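Long-range contacts in endo-b-1,4-glucanase (Nasutitermes takasagoensis, PDB 1KS8), which probably hydrolyses internal beta-1,4-glucosidic linkages in cellulose and related beta-glucans, as a family 9 glycosyl hydrolase: residues Pro147-Ala152 with Asn190-Tyr195; Pro138-Asp143 with Ile199-Asn204; Val59-Pro64 with Asn204-Ala209. One frame throughout, in Å; residues are numbered along the deposited sequence.

Interaction 1: Pro147-Ala152 with Asn190-Tyr195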
loop_
_atom_site.group_PDB
_atom_site.type_symbol
_atom_site.label_atom_id
_atom_site.label_comp_id
_atom_site.label_asym_id
_atom_site.label_seq_id
_atom_site.Cartn_x
_atom_site.Cartn_y
_atom_site.Cartn_z
ATOM N N PRO A 147 -19.549 1.596 12.730
ATOM C CA PRO A 147 -19.155 1.590 11.318
ATOM C C PRO A 147 -17.745 2.049 10.960
ATOM O O PRO A 147 -16.988 2.528 11.800
ATOM C CB PRO A 147 -20.225 2.462 10.669
ATOM C CG PRO A 147 -20.463 3.491 11.714
ATOM C CD PRO A 147 -20.535 2.662 12.988
ATOM N N GLY A 148 -17.415 1.886 9.685
ATOM C CA GLY A 148 -16.113 2.283 9.182
ATOM C C GLY A 148 -16.166 2.292 7.669
ATOM O O GLY A 148 -15.631 1.396 7.017
ATOM N N SER A 149 -16.821 3.311 7.114
ATOM C CA SER A 149 -16.977 3.444 5.670
ATOM C C SER A 149 -15.655 3.492 4.922
ATOM O O SER A 149 -15.545 2.955 3.820
ATOM C CB SER A 149 -17.782 4.701 5.338
ATOM O OG SER A 149 -19.038 4.680 5.991
ATOM N N ASP A 150 -14.656 4.146 5.507
ATOM C CA ASP A 150 -13.358 4.232 4.854
ATOM C C ASP A 150 -12.651 2.880 4.804
ATOM O O ASP A 150 -12.149 2.478 3.754
ATOM C CB ASP A 150 -12.459 5.289 5.524
ATOM C CG ASP A 150 -12.606 5.345 7.042
ATOM O OD1 ASP A 150 -13.249 4.465 7.651
ATOM O OD2 ASP A 150 -12.051 6.296 7.635
ATOM N N LEU A 151 -12.630 2.175 5.931
ATOM C CA LEU A 151 -11.990 0.866 5.998
ATOM C C LEU A 151 -12.718 -0.154 5.125
ATOM O O LEU A 151 -12.093 -0.869 4.342
ATOM C CB LEU A 151 -11.960 0.369 7.442
ATOM C CG LEU A 151 -11.463 -1.062 7.669
ATOM C CD1 LEU A 151 -10.011 -1.192 7.232
ATOM C CD2 LEU A 151 -11.614 -1.413 9.141
ATOM N N ALA A 152 -14.040 -0.221 5.267
ATOM C CA ALA A 152 -14.840 -1.155 4.482
ATOM C C ALA A 152 -14.764 -0.802 2.998
ATOM O O ALA A 152 -14.695 -1.684 2.139
ATOM C CB ALA A 152 -16.293 -1.128 4.956
ATOM N N ASN A 190 -24.154 1.920 3.510
ATOM C CA ASN A 190 -25.371 1.900 4.324
ATOM C C ASN A 190 -25.151 2.303 5.782
ATOM O O ASN A 190 -26.078 2.749 6.459
ATOM C CB ASN A 190 -26.000 0.504 4.280
ATOM C CG ASN A 190 -26.508 0.133 2.897
ATOM O OD1 ASN A 190 -26.743 -1.042 2.606
ATOM N ND2 ASN A 190 -26.692 1.130 2.044
ATOM N N TYR A 191 -23.925 2.132 6.265
ATOM C CA TYR A 191 -23.579 2.470 7.641
ATOM C C TYR A 191 -22.369 3.401 7.604
ATOM O O TYR A 191 -21.219 2.955 7.609
ATOM C CB TYR A 191 -23.270 1.187 8.417
ATOM C CG TYR A 191 -24.447 0.232 8.455
ATOM C CD1 TYR A 191 -25.441 0.359 9.424
ATOM C CD2 TYR A 191 -24.597 -0.758 7.484
ATOM C CE1 TYR A 191 -26.560 -0.475 9.421
ATOM C CE2 TYR A 191 -25.712 -1.597 7.471
ATOM C CZ TYR A 191 -26.688 -1.448 8.441
ATOM O OH TYR A 191 -27.798 -2.265 8.421
ATOM N N ARG A 192 -22.652 4.700 7.567
ATOM C CA ARG A 192 -21.633 5.743 7.480
ATOM C C ARG A 192 -20.897 6.065 8.781
ATOM O O ARG A 192 -21.510 6.205 9.841
ATOM C CB ARG A 192 -22.269 7.033 6.946
ATOM C CG ARG A 192 -22.992 6.907 5.607
ATOM C CD ARG A 192 -22.025 6.677 4.456
ATOM N NE ARG A 192 -22.697 6.640 3.158
ATOM C CZ ARG A 192 -23.152 7.709 2.508
ATOM N NH1 ARG A 192 -23.013 8.921 3.029
ATOM N NH2 ARG A 192 -23.743 7.565 1.330
ATOM N N GLY A 193 -19.577 6.200 8.682
ATOM C CA GLY A 193 -18.772 6.527 9.846
ATOM C C GLY A 193 -17.284 6.336 9.616
ATOM O O GLY A 193 -16.879 5.631 8.692
ATOM N N LYS A 194 -16.469 6.979 10.448
ATOM C CA LYS A 194 -15.014 6.861 10.358
ATOM C C LYS A 194 -14.615 5.603 11.123
ATOM O O LYS A 194 -14.990 5.445 12.284
ATOM C CB LYS A 194 -14.335 8.066 11.013
ATOM C CG LYS A 194 -14.691 9.414 10.415
ATOM C CD LYS A 194 -14.063 10.537 11.235
ATOM C CE LYS A 194 -14.441 11.906 10.698
ATOM N NZ LYS A 194 -13.873 12.998 11.537
ATOM N N TYR A 195 -13.839 4.720 10.500
ATOM C CA TYR A 195 -13.455 3.492 11.185
ATOM C C TYR A 195 -12.635 3.714 12.454
ATOM O O TYR A 195 -12.730 2.921 13.387
ATOM C CB TYR A 195 -12.695 2.547 10.240
ATOM C CG TYR A 195 -11.185 2.659 10.310
ATOM C CD1 TYR A 195 -10.514 3.721 9.710
ATOM C CD2 TYR A 195 -10.430 1.707 10.998
ATOM C CE1 TYR A 195 -9.128 3.838 9.792
ATOM C CE2 TYR A 195 -9.044 1.812 11.087
ATOM C CZ TYR A 195 -8.400 2.879 10.483
ATOM O OH TYR A 195 -7.032 2.984 10.571
HETATM O O HOH W 1 -19.260 0.951 7.596
#
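Ser-149 and Gly-193 are joined by two hydrogen bonds that tie the first turn of helix 149-165 to the loop 191-194. Ser-149 N donates to Gly-193 O at 2.8 Å, and Gly-193 N returns a bond to Ser-149 OG at 3.1 Å. With OG anti to its own carbonyl carbon (chi1 -56°), the serine hydroxyl faces Gly-193 N and is also hydrogen-bonded to Ala-188 O of helix 171-190. At the next helix residue, Asp-150 OD1 accepts from Tyr-195 N at 2.9 Å through its syn lone pair, while Leu-151 N reaches the same oxygen from the anti side, 33° out of the carboxylate plane. OD2 is hydrogen-bonded to Ser-208 OG, which leaves the carboxylate held at both oxygens. A water bridges Gly-148 N and Tyr-191 O.

Apolar contacts fill in round these bonds. Leu-151 CB lies 3.6 Å from Tyr-195 CB, and Pro-147 CB lies 4.0 Å from Tyr-191 CB. The backbones come closest at Gly-148, whose CA is 3.5 Å from Tyr-195 CA, a spacing that a side chain on this N-cap residue would not permit.

The contact thus fastens the start of helix 149-165 to the loop between helices 171-190 and 195-198. Strand 139-142 touches Leu-151 through Ile-142, and helix 212-226 meets Asp-150 through Glu-214.

Interaction 2: Pro138-Asp143 with Ile199-Asn204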
loop_
_atom_site.group_PDB
_atom_site.type_symbol
_atom_site.label_atom_id
_atom_site.label_comp_id
_atom_site.label_asym_id
_atom_site.label_seq_id
_atom_site.Cartn_x
_atom_site.Cartn_y
_atom_site.Cartn_z
ATOM N N PRO A 138 -5.156 -8.547 20.502
ATOM C CA PRO A 138 -6.591 -8.308 20.352
ATOM C C PRO A 138 -6.954 -8.044 18.900
ATOM O O PRO A 138 -6.135 -7.544 18.126
ATOM C CB PRO A 138 -6.836 -7.074 21.224
ATOM C CG PRO A 138 -5.720 -7.111 22.222
ATOM C CD PRO A 138 -4.545 -7.548 21.395
ATOM N N ALA A 139 -8.183 -8.390 18.539
ATOM C CA ALA A 139 -8.684 -8.157 17.194
ATOM C C ALA A 139 -9.829 -7.168 17.342
ATOM O O ALA A 139 -10.690 -7.328 18.212
ATOM C CB ALA A 139 -9.176 -9.459 16.574
ATOM N N TYR A 140 -9.829 -6.136 16.505
ATOM C CA TYR A 140 -10.857 -5.104 16.559
ATOM C C TYR A 140 -11.656 -5.100 15.263
ATOM O O TYR A 140 -11.100 -5.295 14.180
ATOM C CB TYR A 140 -10.209 -3.735 16.771
ATOM C CG TYR A 140 -9.306 -3.648 17.984
ATOM C CD1 TYR A 140 -9.778 -3.963 19.257
ATOM C CD2 TYR A 140 -7.984 -3.222 17.861
ATOM C CE1 TYR A 140 -8.954 -3.853 20.381
ATOM C CE2 TYR A 140 -7.154 -3.109 18.975
ATOM C CZ TYR A 140 -7.644 -3.424 20.228
ATOM O OH TYR A 140 -6.820 -3.301 21.327
ATOM N N LYS A 141 -12.957 -4.859 15.373
ATOM C CA LYS A 141 -13.819 -4.870 14.203
ATOM C C LYS A 141 -14.762 -3.680 14.108
ATOM O O LYS A 141 -14.959 -2.933 15.071
ATOM C CB LYS A 141 -14.671 -6.140 14.220
ATOM C CG LYS A 141 -15.684 -6.168 15.365
ATOM C CD LYS A 141 -16.512 -7.447 15.360
ATOM C CE LYS A 141 -17.662 -7.370 16.353
ATOM N NZ LYS A 141 -17.191 -7.127 17.740
ATOM N N ILE A 142 -15.324 -3.512 12.918
ATOM C CA ILE A 142 -16.333 -2.497 12.688
ATOM C C ILE A 142 -17.580 -3.329 12.391
ATOM O O ILE A 142 -17.480 -4.476 11.940
ATOM C CB ILE A 142 -16.015 -1.567 11.478
ATOM C CG1 ILE A 142 -15.652 -2.384 10.237
ATOM C CG2 ILE A 142 -14.898 -0.600 11.846
ATOM C CD1 ILE A 142 -15.495 -1.537 8.980
ATOM N N ASP A 143 -18.747 -2.775 12.691
ATOM C CA ASP A 143 -20.009 -3.462 12.445
ATOM C C ASP A 143 -21.109 -2.419 12.297
ATOM O O ASP A 143 -20.819 -1.231 12.193
ATOM C CB ASP A 143 -20.338 -4.450 13.578
ATOM C CG ASP A 143 -20.212 -3.837 14.959
ATOM O OD1 ASP A 143 -20.615 -2.673 15.141
ATOM O OD2 ASP A 143 -19.720 -4.535 15.873
ATOM N N ILE A 199 -12.743 1.605 15.793
ATOM C CA ILE A 199 -11.538 0.907 16.225
ATOM C C ILE A 199 -10.666 2.060 16.710
ATOM O O ILE A 199 -9.806 2.568 15.987
ATOM C CB ILE A 199 -10.868 0.164 15.048
ATOM C CG1 ILE A 199 -11.826 -0.904 14.510
ATOM C CG2 ILE A 199 -9.560 -0.472 15.504
ATOM C CD1 ILE A 199 -11.288 -1.708 13.338
ATOM N N THR A 200 -10.918 2.486 17.943
ATOM C CA THR A 200 -10.205 3.623 18.507
ATOM C C THR A 200 -8.698 3.483 18.647
ATOM O O THR A 200 -7.991 4.488 18.680
ATOM C CB THR A 200 -10.799 4.033 19.872
ATOM O OG1 THR A 200 -10.718 2.936 20.787
ATOM C CG2 THR A 200 -12.259 4.454 19.710
ATOM N N ASP A 201 -8.187 2.261 18.725
ATOM C CA ASP A 201 -6.745 2.103 18.852
ATOM C C ASP A 201 -6.054 2.681 17.620
ATOM O O ASP A 201 -4.950 3.214 17.708
ATOM C CB ASP A 201 -6.365 0.630 19.002
ATOM C CG ASP A 201 -4.917 0.447 19.417
ATOM O OD1 ASP A 201 -4.141 -0.182 18.667
ATOM O OD2 ASP A 201 -4.557 0.945 20.504
ATOM N N ALA A 202 -6.723 2.587 16.475
ATOM C CA ALA A 202 -6.164 3.070 15.216
ATOM C C ALA A 202 -6.115 4.585 15.072
ATOM O O ALA A 202 -5.407 5.106 14.209
ATOM C CB ALA A 202 -6.946 2.468 14.046
ATOM N N ARG A 203 -6.853 5.291 15.919
ATOM C CA ARG A 203 -6.908 6.746 15.845
ATOM C C ARG A 203 -5.549 7.434 15.948
ATOM O O ARG A 203 -5.354 8.521 15.401
ATOM C CB ARG A 203 -7.852 7.273 16.927
ATOM C CG ARG A 203 -8.163 8.756 16.830
ATOM C CD ARG A 203 -9.577 9.021 17.323
ATOM N NE ARG A 203 -9.801 8.468 18.655
ATOM C CZ ARG A 203 -10.999 8.294 19.202
ATOM N NH1 ARG A 203 -12.093 8.629 18.530
ATOM N NH2 ARG A 203 -11.104 7.784 20.421
ATOM N N ASN A 204 -4.600 6.799 16.626
ATOM C CA ASN A 204 -3.282 7.398 16.784
ATOM C C ASN A 204 -2.202 6.789 15.904
ATOM O O ASN A 204 -1.016 7.067 16.086
ATOM C CB ASN A 204 -2.867 7.328 18.251
ATOM C CG ASN A 204 -3.823 8.078 19.147
ATOM O OD1 ASN A 204 -3.974 9.295 19.024
ATOM N ND2 ASN A 204 -4.489 7.358 20.044
#
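Tyr-140 and Ile-142 receive Ile-199 on an outer strand of the small three-stranded antiparallel sheet that accompanies the helical (alpha/alpha)6 fold of this family 9 enzyme. The contact is mainly apolar. Ile-199 CG2 sits 3.6 Å from Tyr-140 CB, approaching where the ring joins the chain, and also touches ring atom CD2. In the other branch, chi1 (-62°) sets CG1 anti to the carbonyl carbon; beyond it, CD1 lies 4.1 Å from Ile-142 CG2. CG2 thus meets Tyr-140, while the CG1-CD1 branch reaches Tyr-140, Lys-141 O and Ile-142.

Backbone atoms take part as well: Ile-199 CD1 is 3.7 Å from Tyr-140 O, and CG1 is 3.8 Å from Lys-141 O. An alanine at Ile-199 would probably open a gap between loop and strand, leaving Tyr-140 CB and Ile-142 CG2 without these apolar partners.

Polar groups lie at one side of the contact. Asp-201, in the 3-10 turn 200-202, has its OD1 hydrogen-bonded to Gln-116 NE2 of the central strand and to Gly-120 N, so the turn is linked to the middle of the sheet too. The methylene of this aspartate meets the tyrosine ring, Asp-201 CB lying 3.8 Å from Tyr-140 CE2.

Interaction 3: Val59-Pro64 with Asn204-Ala209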
loop_
_atom_site.group_PDB
_atom_site.type_symbol
_atom_site.label_atom_id
_atom_site.label_comp_id
_atom_site.label_asym_id
_atom_site.label_seq_id
_atom_site.Cartn_x
_atom_site.Cartn_y
_atom_site.Cartn_z
ATOM N N VAL A 59 1.682 -5.254 13.904
ATOM C CA VAL A 59 0.251 -5.009 13.945
ATOM C C VAL A 59 -0.260 -5.135 12.515
ATOM O O VAL A 59 0.438 -4.788 11.558
ATOM C CB VAL A 59 -0.086 -3.575 14.428
ATOM C CG1 VAL A 59 -1.590 -3.348 14.371
ATOM C CG2 VAL A 59 0.419 -3.358 15.837
ATOM N N LYS A 60 -1.471 -5.655 12.375
ATOM C CA LYS A 60 -2.098 -5.765 11.073
ATOM C C LYS A 60 -3.146 -4.644 11.048
ATOM O O LYS A 60 -4.236 -4.773 11.610
ATOM C CB LYS A 60 -2.709 -7.164 10.902
ATOM C CG LYS A 60 -1.628 -8.200 10.577
ATOM C CD LYS A 60 -1.878 -9.587 11.160
ATOM C CE LYS A 60 -3.112 -10.259 10.596
ATOM N NZ LYS A 60 -3.101 -11.721 10.925
ATOM N N PHE A 61 -2.767 -3.515 10.447
ATOM C CA PHE A 61 -3.637 -2.339 10.332
ATOM C C PHE A 61 -4.394 -2.455 9.013
ATOM O O PHE A 61 -3.824 -2.267 7.934
ATOM C CB PHE A 61 -2.797 -1.053 10.353
ATOM C CG PHE A 61 -2.345 -0.631 11.734
ATOM C CD1 PHE A 61 -3.274 -0.224 12.689
ATOM C CD2 PHE A 61 -0.987 -0.601 12.067
ATOM C CE1 PHE A 61 -2.866 0.210 13.950
ATOM C CE2 PHE A 61 -0.568 -0.165 13.334
ATOM C CZ PHE A 61 -1.514 0.240 14.273
ATOM N N GLY A 62 -5.686 -2.746 9.111
ATOM C CA GLY A 62 -6.503 -2.949 7.927
ATOM C C GLY A 62 -6.655 -1.848 6.896
ATOM O O GLY A 62 -6.789 -2.136 5.708
ATOM N N PHE A 63 -6.641 -0.593 7.323
ATOM C CA PHE A 63 -6.820 0.502 6.383
ATOM C C PHE A 63 -5.622 0.587 5.429
ATOM O O PHE A 63 -5.785 0.474 4.214
ATOM C CB PHE A 63 -7.045 1.809 7.156
ATOM C CG PHE A 63 -7.603 2.935 6.323
ATOM C CD1 PHE A 63 -8.381 2.680 5.196
ATOM C CD2 PHE A 63 -7.378 4.256 6.694
ATOM C CE1 PHE A 63 -8.927 3.729 4.450
ATOM C CE2 PHE A 63 -7.921 5.310 5.957
ATOM C CZ PHE A 63 -8.696 5.043 4.835
ATOM N N PRO A 64 -4.401 0.777 5.959
ATOM C CA PRO A 64 -3.290 0.840 5.008
ATOM C C PRO A 64 -3.056 -0.489 4.287
ATOM O O PRO A 64 -2.531 -0.501 3.181
ATOM C CB PRO A 64 -2.102 1.262 5.880
ATOM C CG PRO A 64 -2.471 0.759 7.243
ATOM C CD PRO A 64 -3.942 1.096 7.322
ATOM N N ASN A 204 -4.600 6.799 16.626
ATOM C CA ASN A 204 -3.282 7.398 16.784
ATOM C C ASN A 204 -2.202 6.789 15.904
ATOM O O ASN A 204 -1.016 7.067 16.086
ATOM C CB ASN A 204 -2.867 7.328 18.251
ATOM C CG ASN A 204 -3.823 8.078 19.147
ATOM O OD1 ASN A 204 -3.974 9.295 19.024
ATOM N ND2 ASN A 204 -4.489 7.358 20.044
ATOM N N PHE A 205 -2.615 5.972 14.939
ATOM C CA PHE A 205 -1.673 5.326 14.032
ATOM C C PHE A 205 -2.076 5.530 12.573
ATOM O O PHE A 205 -1.248 5.900 11.739
ATOM C CB PHE A 205 -1.584 3.833 14.366
ATOM C CG PHE A 205 -1.106 3.562 15.764
ATOM C CD1 PHE A 205 0.226 3.779 16.116
ATOM C CD2 PHE A 205 -1.997 3.134 16.744
ATOM C CE1 PHE A 205 0.660 3.577 17.424
ATOM C CE2 PHE A 205 -1.573 2.929 18.056
ATOM C CZ PHE A 205 -0.241 3.152 18.397
ATOM N N TYR A 206 -3.350 5.287 12.276
ATOM C CA TYR A 206 -3.891 5.455 10.930
ATOM C C TYR A 206 -5.289 6.049 11.038
ATOM O O TYR A 206 -6.282 5.434 10.658
ATOM C CB TYR A 206 -3.926 4.105 10.203
ATOM C CG TYR A 206 -2.556 3.663 9.742
ATOM C CD1 TYR A 206 -1.972 4.224 8.607
ATOM C CD2 TYR A 206 -1.824 2.725 10.465
ATOM C CE1 TYR A 206 -0.689 3.861 8.202
ATOM C CE2 TYR A 206 -0.541 2.358 10.072
ATOM C CZ TYR A 206 0.021 2.928 8.938
ATOM O OH TYR A 206 1.285 2.554 8.540
ATOM N N ALA A 207 -5.351 7.265 11.564
ATOM C CA ALA A 207 -6.616 7.956 11.762
ATOM C C ALA A 207 -7.390 8.252 10.487
ATOM O O ALA A 207 -6.813 8.554 9.443
ATOM C CB ALA A 207 -6.377 9.254 12.527
ATOM N N SER A 208 -8.712 8.160 10.594
ATOM C CA SER A 208 -9.603 8.455 9.479
ATOM C C SER A 208 -9.513 9.946 9.178
ATOM O O SER A 208 -9.360 10.760 10.087
ATOM C CB SER A 208 -11.055 8.136 9.847
ATOM O OG SER A 208 -11.267 6.754 10.072
ATOM N N ALA A 209 -9.598 10.295 7.900
ATOM C CA ALA A 209 -9.576 11.690 7.480
ATOM C C ALA A 209 -11.030 12.003 7.134
ATOM O O ALA A 209 -11.824 12.358 8.005
ATOM C CB ALA A 209 -8.685 11.859 6.255
#
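Tyr-206 lies between Pro-64 and Phe-61, the proline over one face of its ring and the phenylalanine at its edge. Tyr-206 CG is anti to its carbonyl carbon (chi1 -75°), which starts the ring toward the proline. Pro-64 CG stands 3.5 Å from the centroid of the Tyr-206 ring and 3° off the ring normal, a nearly vertical CH-pi contact. At the rim, Tyr-206 CE2 approaches Phe-61 CD2 to 3.6 Å, and Tyr-206 CD2 lies over a face of the Phe-61 ring, offset toward its rim. The two ring planes are inclined at 59°, with the centroids 5.1 Å apart. The opposite face of Phe-61 is covered by Val-59 CG1 over its centre, so that the ring is held from both sides.

Phe-205 comes to the far end of Phe-61: its CB is 3.6 Å from Phe-61 CZ, and the two rings meet obliquely. Phe-63 turns an edge to the loop backbone, its CD2 4.3 Å from Tyr-206 O. The hydroxyl of Tyr-206 is hydrogen-bonded to Asp-54 OD2, and its ring meets Trp-253 edge-to-face.

Phe-61, Phe-205 and Tyr-206 make up an aromatic cluster, here packed where strand 60-61 passes into helix 62-78, with Phe-61 as the N-cap residue.

In the fold
The three contacts bring successive parts of the chain from Asn-190 to Ala-209 against a helix start, an outer strand and a strand-helix junction. Interactions 2 and 3 share Asn-204, have centres 9 Å apart and reach opposite outer strands of one sheet. Interaction 1 meets interaction 2 where Gly-148 O packs 3.5 Å from Ile-142 CD1. Interaction 1 is tied to interaction 3 by two probable hydrogen bonds of 2.6 Å, Tyr-195 OH with Tyr-206 O and Asp-150 OD2 with Ser-208 OG. The calcium site known for this protein is close by: the side chains of Asp-150 and Phe-63 are each about 4 Å from that of Glu-214, although no calcium is bound here.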